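Local coordinates for UPF0303 protein YBR137W (Saccharomyces cerevisiae, PDB 4CLC) that is of unknown function but belongs to the UPF0303 family, whose sequence resembles the haem-degrading HbpS proteins, at residues D[59-64]-D[72-77]; D[129-134]-D[145-150]. All blocks are in the same frame, centred on the assembly; numbering follows the deposited sequence.

Contact 1 (D[59-64]-D[72-77])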
ATOM      1  N   VAL D  59      32.225  10.805   5.909  1.00 42.92           N
ATOM      2  CA  VAL D  59      31.590  11.127   4.651  1.00 39.41           C
ATOM      3  C   VAL D  59      31.279   9.853   3.893  1.00 39.24           C
ATOM      4  O   VAL D  59      32.067   8.913   3.912  1.00 38.66           O
ATOM      5  CB  VAL D  59      32.475  12.070   3.817  1.00 38.66           C
ATOM      6  CG1 VAL D  59      32.000  12.157   2.403  1.00 38.66           C
ATOM      7  CG2 VAL D  59      32.470  13.432   4.436  1.00 39.18           C
ATOM      8  N   ALA D  60      30.110   9.818   3.258  1.00 38.66           N
ATOM      9  CA  ALA D  60      29.679   8.653   2.508  1.00 38.66           C
ATOM     10  C   ALA D  60      29.841   8.945   1.022  1.00 41.39           C
ATOM     11  O   ALA D  60      29.534  10.033   0.568  1.00 43.91           O
ATOM     12  CB  ALA D  60      28.255   8.287   2.853  1.00 38.66           C
ATOM     13  N   ILE D  61      30.347   7.972   0.277  1.00 38.66           N
ATOM     14  CA  ILE D  61      30.615   8.135  -1.139  1.00 38.66           C
ATOM     15  C   ILE D  61      29.952   7.023  -1.945  1.00 38.66           C
ATOM     16  O   ILE D  61      30.189   5.861  -1.667  1.00 42.62           O
ATOM     17  CB  ILE D  61      32.133   8.134  -1.409  1.00 38.66           C
ATOM     18  CG1 ILE D  61      32.805   9.274  -0.650  1.00 38.66           C
ATOM     19  CG2 ILE D  61      32.423   8.221  -2.886  1.00 38.66           C
ATOM     20  CD1 ILE D  61      34.302   9.159  -0.610  1.00 42.74           C
ATOM     21  N   ASP D  62      29.133   7.370  -2.939  1.00 38.66           N
ATOM     22  CA  ASP D  62      28.473   6.359  -3.755  1.00 38.66           C
ATOM     23  C   ASP D  62      28.772   6.489  -5.264  1.00 44.39           C
ATOM     24  O   ASP D  62      28.920   7.589  -5.802  1.00 44.82           O
ATOM     25  CB  ASP D  62      26.957   6.406  -3.518  1.00 38.66           C
ATOM     26  CG  ASP D  62      26.215   5.238  -4.184  1.00 42.72           C
ATOM     27  OD1 ASP D  62      25.813   5.371  -5.362  1.00 38.66           O
ATOM     28  OD2 ASP D  62      26.024   4.188  -3.515  1.00 40.31           O
ATOM     29  N   ILE D  63      28.869   5.361  -5.954  1.00 38.66           N
ATOM     30  CA  ILE D  63      28.819   5.393  -7.408  1.00 41.78           C
ATOM     31  C   ILE D  63      27.807   4.349  -7.835  1.00 41.59           C
ATOM     32  O   ILE D  63      27.983   3.169  -7.546  1.00 43.20           O
ATOM     33  CB  ILE D  63      30.190   5.116  -8.066  1.00 41.01           C
ATOM     34  CG1 ILE D  63      31.209   6.160  -7.615  1.00 39.86           C
ATOM     35  CG2 ILE D  63      30.073   5.104  -9.591  1.00 38.66           C
ATOM     36  CD1 ILE D  63      32.598   5.911  -8.143  1.00 38.66           C
ATOM     37  N   SER D  64      26.737   4.784  -8.496  1.00 38.66           N
ATOM     38  CA  SER D  64      25.697   3.876  -8.929  1.00 38.66           C
ATOM     39  C   SER D  64      25.356   4.121 -10.383  1.00 38.66           C
ATOM     40  O   SER D  64      25.634   5.178 -10.928  1.00 43.20           O
ATOM     41  CB  SER D  64      24.450   4.025  -8.061  1.00 38.66           C
ATOM     42  OG  SER D  64      24.696   3.647  -6.717  1.00 38.66           O
ATOM     43  N   PHE D  72      30.060   1.101  -6.211  1.00 42.88           N
ATOM     44  CA  PHE D  72      30.997   1.524  -5.167  1.00 38.66           C
ATOM     45  C   PHE D  72      30.320   2.189  -4.012  1.00 39.62           C
ATOM     46  O   PHE D  72      29.448   3.017  -4.202  1.00 44.00           O
ATOM     47  CB  PHE D  72      32.037   2.510  -5.712  1.00 41.91           C
ATOM     48  CG  PHE D  72      33.107   2.859  -4.719  1.00 38.66           C
ATOM     49  CD1 PHE D  72      34.231   2.076  -4.595  1.00 38.66           C
ATOM     50  CD2 PHE D  72      32.981   3.963  -3.898  1.00 44.20           C
ATOM     51  CE1 PHE D  72      35.214   2.383  -3.670  1.00 38.66           C
ATOM     52  CE2 PHE D  72      33.965   4.282  -2.973  1.00 39.32           C
ATOM     53  CZ  PHE D  72      35.080   3.484  -2.862  1.00 41.55           C
ATOM     54  N   ARG D  73      30.756   1.867  -2.809  1.00 39.94           N
ATOM     55  CA  ARG D  73      30.305   2.602  -1.643  1.00 39.77           C
ATOM     56  C   ARG D  73      31.387   2.551  -0.576  1.00 38.75           C
ATOM     57  O   ARG D  73      32.069   1.537  -0.431  1.00 42.87           O
ATOM     58  CB  ARG D  73      28.989   2.034  -1.119  1.00 38.66           C
ATOM     59  CG  ARG D  73      28.478   2.731   0.110  1.00 38.66           C
ATOM     60  CD  ARG D  73      27.890   4.089  -0.229  1.00 43.18           C
ATOM     61  NE  ARG D  73      26.692   3.988  -1.067  1.00 41.86           N
ATOM     62  CZ  ARG D  73      25.480   3.713  -0.599  1.00 38.66           C
ATOM     63  NH1 ARG D  73      25.299   3.498   0.698  1.00 38.66           N
ATOM     64  NH2 ARG D  73      24.454   3.649  -1.435  1.00 38.68           N
ATOM     65  N   THR D  74      31.560   3.645   0.152  1.00 38.66           N
ATOM     66  CA  THR D  74      32.491   3.653   1.268  1.00 38.66           C
ATOM     67  C   THR D  74      32.132   4.718   2.279  1.00 38.66           C
ATOM     68  O   THR D  74      31.317   5.587   2.037  1.00 39.70           O
ATOM     69  CB  THR D  74      33.960   3.862   0.831  1.00 38.66           C
ATOM     70  OG1 THR D  74      34.811   3.637   1.952  1.00 38.66           O
ATOM     71  CG2 THR D  74      34.184   5.259   0.337  1.00 38.66           C
ATOM     72  N   VAL D  75      32.741   4.613   3.439  1.00 38.66           N
ATOM     73  CA  VAL D  75      32.498   5.526   4.519  1.00 38.75           C
ATOM     74  C   VAL D  75      33.892   6.056   4.894  1.00 42.79           C
ATOM     75  O   VAL D  75      34.815   5.258   5.061  1.00 51.35           O
ATOM     76  CB  VAL D  75      31.741   4.784   5.655  1.00 38.66           C
ATOM     77  CG1 VAL D  75      32.340   5.034   7.018  1.00 42.08           C
ATOM     78  CG2 VAL D  75      30.268   5.117   5.611  1.00 38.66           C
ATOM     79  N   THR D  76      34.077   7.377   4.965  1.00 39.47           N
ATOM     80  CA  THR D  76      35.446   7.952   5.012  1.00 43.61           C
ATOM     81  C   THR D  76      36.086   8.007   6.388  1.00 44.79           C
ATOM     82  O   THR D  76      37.289   8.244   6.508  1.00 43.81           O
ATOM     83  CB  THR D  76      35.515   9.403   4.475  1.00 39.47           C
ATOM     84  OG1 THR D  76      34.674  10.251   5.268  1.00 45.26           O
ATOM     85  CG2 THR D  76      35.108   9.474   3.022  1.00 44.38           C
ATOM     86  N   TYR D  77      35.285   7.770   7.418  1.00 41.92           N
ATOM     87  CA  TYR D  77      35.744   7.939   8.783  1.00 42.28           C
ATOM     88  C   TYR D  77      34.631   7.491   9.709  1.00 44.73           C
ATOM     89  O   TYR D  77      33.484   7.347   9.277  1.00 42.71           O
ATOM     90  CB  TYR D  77      36.109   9.397   9.043  1.00 47.14           C
ATOM     91  CG  TYR D  77      36.982   9.652  10.246  1.00 50.67           C
ATOM     92  CD1 TYR D  77      38.358   9.501  10.167  1.00 53.64           C
ATOM     93  CD2 TYR D  77      36.439  10.078  11.445  1.00 49.05           C
ATOM     94  CE1 TYR D  77      39.166   9.746  11.244  1.00 48.77           C
ATOM     95  CE2 TYR D  77      37.247  10.320  12.533  1.00 56.64           C
ATOM     96  CZ  TYR D  77      38.615  10.157  12.418  1.00 54.89           C
ATOM     97  OH  TYR D  77      39.445  10.402  13.482  1.00 61.71           O
TER
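Ile61 meets residues of strand 72-75 and the turn after it through three of its carbons. Its CB lies 3.9 Å from Thr74 CG2, and the two side chains run side by side in the same direction. CD1 ends 3.7 Å from Thr76 CG2, the two side chains crossing at about a right angle, while CG2 approaches Phe72 CE2 at 4.2 Å. Phe72 also packs through its CB, 4.0 Å from Ile63 CB. Ile61, Ile63, Phe72 and Thr74 share one face of the sheet, and helix 36-53 covers it through Ile46 against Ile61 and Leu42 against Ile63. The backbones form a regular antiparallel β-hairpin, in which Ile61 pairs with Thr74 and Ile63 with Phe72 as hydrogen-bonded pairs. It belongs to the central sheet of this GAF-clan fold, with strand 70-75 outermost within the chain and Arg73 hydrogen-bonded by its backbone to a chain of another protein in the assembly. Ala60, Asp62, Arg73 and Val75 occupy the other face. There Arg73 bends at chi2 (75°) and chi3 (65°), which brings NE back across the pair to 2.5 Å from Asp62 OD2. NH2 joins it at 2.7 Å from OD2, a side-on salt bridge with both nitrogens on one oxygen and with carboxylate and guanidinium planes 57° apart. NE uses the anti lone pair, whereas NH2 comes from above the carboxylate; NH1 forms a second salt bridge with Asp85. Beyond the strands, Thr76 N donates to Val59 O at 2.7 Å, and Thr76 OG1, weakly bonded by Val59 N, has its stronger partner in Lys57 O.

Contact 2 (D[129-134]-D[145-150]); sequences GGAVLI and CLTISG
Leu146 O receives Val132 N at 2.6 Å, the donor lying nearly along the C=O axis (C=O...N angle 170°). The same oxygen is approached by the CA-H of Ala131, with Ala131 CA 3.3 Å from Leu146 O. Leu146 N returns a bond to Val132 O at 2.7 Å, closing the hydrogen-bonded pair of Val132 and Leu146. Two residues along, Gly130 O accepts from Ile148 N at 2.7 Å, with the donor tilted from the carbonyl plane, and also meets the CA-H of Thr147. Gly130 has a positive phi of 117°, a conformation suited to glycine, where the chain turns into strand 131-134. Side chains sort onto two faces. On one, Ala131 CB packs against Thr147 OG1 at 3.6 Å and Cys145 SG at 4.2 Å, the sulfur being set anti to its backbone N (chi1 175°). Leu133 extends the row by laying CD2 against Cys145 CB at 3.8 Å. Helix 84-98 closes over this face, Ala131 touching Lys91 and Ala95, and Leu133 touching Leu96. On the other, Leu146 CB faces Ile134 CG1 at 4.2 Å, their side chains crossing obliquely. Val132 and Leu146 both meet Leu164 of helix 153-168, while on helix 36-53 Ile134 meets Leu42 and Leu146 meets Ile46. The loop end is tied by Lys91 NZ, which hydrogen-bonds to both Gly129 O and Ile148 O, one lysine thus joining the two segments. The touching residues are all buried, close to the centre of the chain. Their strands make an antiparallel β-hairpin inside a mixed sheet layered between helices, consistent with membership of the GAF clan.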
ATOM      1  N   GLY D 129      23.028  19.608  -2.091  1.00 45.29           N
ATOM      2  CA  GLY D 129      24.015  19.207  -3.077  1.00 44.81           C
ATOM      3  C   GLY D 129      24.841  17.987  -2.687  1.00 44.12           C
ATOM      4  O   GLY D 129      24.781  17.515  -1.558  1.00 40.52           O
ATOM      5  N   GLY D 130      25.698  17.552  -3.602  1.00 45.52           N
ATOM      6  CA  GLY D 130      26.511  16.357  -3.413  1.00 45.97           C
ATOM      7  C   GLY D 130      26.308  15.178  -4.358  1.00 48.02           C
ATOM      8  O   GLY D 130      27.115  14.254  -4.355  1.00 46.71           O
ATOM      9  N   ALA D 131      25.277  15.235  -5.200  1.00 46.19           N
ATOM     10  CA  ALA D 131      25.055  14.215  -6.211  1.00 39.95           C
ATOM     11  C   ALA D 131      25.352  14.779  -7.574  1.00 46.19           C
ATOM     12  O   ALA D 131      24.603  15.610  -8.075  1.00 50.03           O
ATOM     13  CB  ALA D 131      23.631  13.708  -6.165  1.00 42.72           C
ATOM     14  N   VAL D 132      26.430  14.316  -8.185  1.00 38.66           N
ATOM     15  CA  VAL D 132      26.814  14.799  -9.492  1.00 38.66           C
ATOM     16  C   VAL D 132      26.792  13.646 -10.479  1.00 38.66           C
ATOM     17  O   VAL D 132      27.404  12.612 -10.253  1.00 38.66           O
ATOM     18  CB  VAL D 132      28.224  15.457  -9.459  1.00 41.23           C
ATOM     19  CG1 VAL D 132      28.704  15.789 -10.859  1.00 38.66           C
ATOM     20  CG2 VAL D 132      28.206  16.696  -8.594  1.00 38.66           C
ATOM     21  N   LEU D 133      26.065  13.815 -11.569  1.00 38.66           N
ATOM     22  CA  LEU D 133      26.067  12.824 -12.613  1.00 38.66           C
ATOM     23  C   LEU D 133      27.461  12.682 -13.206  1.00 46.65           C
ATOM     24  O   LEU D 133      28.239  13.636 -13.217  1.00 50.44           O
ATOM     25  CB  LEU D 133      25.063  13.188 -13.705  1.00 40.83           C
ATOM     26  CG  LEU D 133      23.598  13.209 -13.289  1.00 38.96           C
ATOM     27  CD1 LEU D 133      22.754  13.812 -14.393  1.00 42.91           C
ATOM     28  CD2 LEU D 133      23.138  11.820 -12.984  1.00 40.14           C
ATOM     29  N   ILE D 134      27.768  11.476 -13.681  1.00 47.52           N
ATOM     30  CA  ILE D 134      28.985  11.204 -14.421  1.00 47.67           C
ATOM     31  C   ILE D 134      28.642  11.116 -15.898  1.00 49.39           C
ATOM     32  O   ILE D 134      28.047  10.134 -16.346  1.00 46.25           O
ATOM     33  CB  ILE D 134      29.654   9.885 -13.982  1.00 44.45           C
ATOM     34  CG1 ILE D 134      29.964   9.886 -12.491  1.00 38.80           C
ATOM     35  CG2 ILE D 134      30.927   9.651 -14.780  1.00 49.80           C
ATOM     36  CD1 ILE D 134      30.640   8.613 -12.037  1.00 38.66           C
ATOM     37  N   CYS D 145      26.090   8.137 -11.569  1.00 38.66           N
ATOM     38  CA  CYS D 145      25.954   9.282 -10.710  1.00 38.66           C
ATOM     39  C   CYS D 145      26.899   9.100  -9.513  1.00 43.44           C
ATOM     40  O   CYS D 145      26.967   8.023  -8.904  1.00 42.40           O
ATOM     41  CB  CYS D 145      24.491   9.449 -10.280  1.00 38.66           C
ATOM     42  SG  CYS D 145      24.147  10.761  -9.072  1.00 52.05           S
ATOM     43  N   LEU D 146      27.648  10.153  -9.206  1.00 38.66           N
ATOM     44  CA  LEU D 146      28.523  10.175  -8.054  1.00 38.66           C
ATOM     45  C   LEU D 146      27.844  10.965  -6.952  1.00 38.66           C
ATOM     46  O   LEU D 146      27.365  12.057  -7.201  1.00 42.89           O
ATOM     47  CB  LEU D 146      29.869  10.788  -8.434  1.00 40.23           C
ATOM     48  CG  LEU D 146      30.749  11.425  -7.370  1.00 38.66           C
ATOM     49  CD1 LEU D 146      31.124  10.402  -6.345  1.00 42.59           C
ATOM     50  CD2 LEU D 146      31.967  11.953  -8.042  1.00 40.87           C
ATOM     51  N   THR D 147      27.782  10.414  -5.747  1.00 38.66           N
ATOM     52  CA  THR D 147      27.059  11.062  -4.670  1.00 38.66           C
ATOM     53  C   THR D 147      27.849  11.056  -3.378  1.00 44.58           C
ATOM     54  O   THR D 147      28.253   9.998  -2.893  1.00 43.11           O
ATOM     55  CB  THR D 147      25.710  10.398  -4.397  1.00 38.66           C
ATOM     56  OG1 THR D 147      24.909  10.404  -5.579  1.00 38.66           O
ATOM     57  CG2 THR D 147      24.988  11.142  -3.304  1.00 40.94           C
ATOM     58  N   ILE D 148      28.052  12.246  -2.819  1.00 41.48           N
ATOM     59  CA  ILE D 148      28.817  12.401  -1.603  1.00 38.66           C
ATOM     60  C   ILE D 148      27.883  12.934  -0.547  1.00 42.62           C
ATOM     61  O   ILE D 148      26.922  13.643  -0.860  1.00 48.08           O
ATOM     62  CB  ILE D 148      30.015  13.332  -1.824  1.00 40.88           C
ATOM     63  CG1 ILE D 148      30.930  12.743  -2.900  1.00 40.22           C
ATOM     64  CG2 ILE D 148      30.790  13.545  -0.553  1.00 38.66           C
ATOM     65  CD1 ILE D 148      32.124  13.585  -3.212  1.00 41.06           C
ATOM     66  N   SER D 149      28.126  12.562   0.698  1.00 38.66           N
ATOM     67  CA  SER D 149      27.270  12.987   1.786  1.00 42.49           C
ATOM     68  C   SER D 149      28.046  13.114   3.084  1.00 45.01           C
ATOM     69  O   SER D 149      28.889  12.287   3.373  1.00 50.24           O
ATOM     70  CB  SER D 149      26.114  12.001   1.971  1.00 40.75           C
ATOM     71  OG  SER D 149      25.780  11.857   3.345  1.00 39.93           O
ATOM     72  N   GLY D 150      27.690  14.099   3.899  1.00 46.89           N
ATOM     73  CA  GLY D 150      28.284  14.295   5.206  1.00 45.00           C
ATOM     74  C   GLY D 150      29.097  15.555   5.425  1.00 49.77           C
ATOM     75  O   GLY D 150      29.428  15.887   6.571  1.00 51.74           O
TER

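Contacts 1 and 2 are two successive hairpins of one sheet, their centres about 10 Å apart, joined because strand 60-64 lies beside strand 144-149. Backbone bonds sew the seam: Ala60 N is 2.8 Å from Ser149 O, and Asp62 N is 2.8 Å from Thr147 O. Beside them, Val59 CG1 packs 3.5 Å from Ile148 CG2. Helix 36-53 spans both contacts on one face, Ile46 touching Ile61 as well as Leu146 and Ile148; helix 84-98 does so on the other, Lys92 reaching Ser64 and Thr147. Contact 2 is central and touches no other chain, whereas contact 1 borders chains of another protein through strand 70-75 and Tyr77.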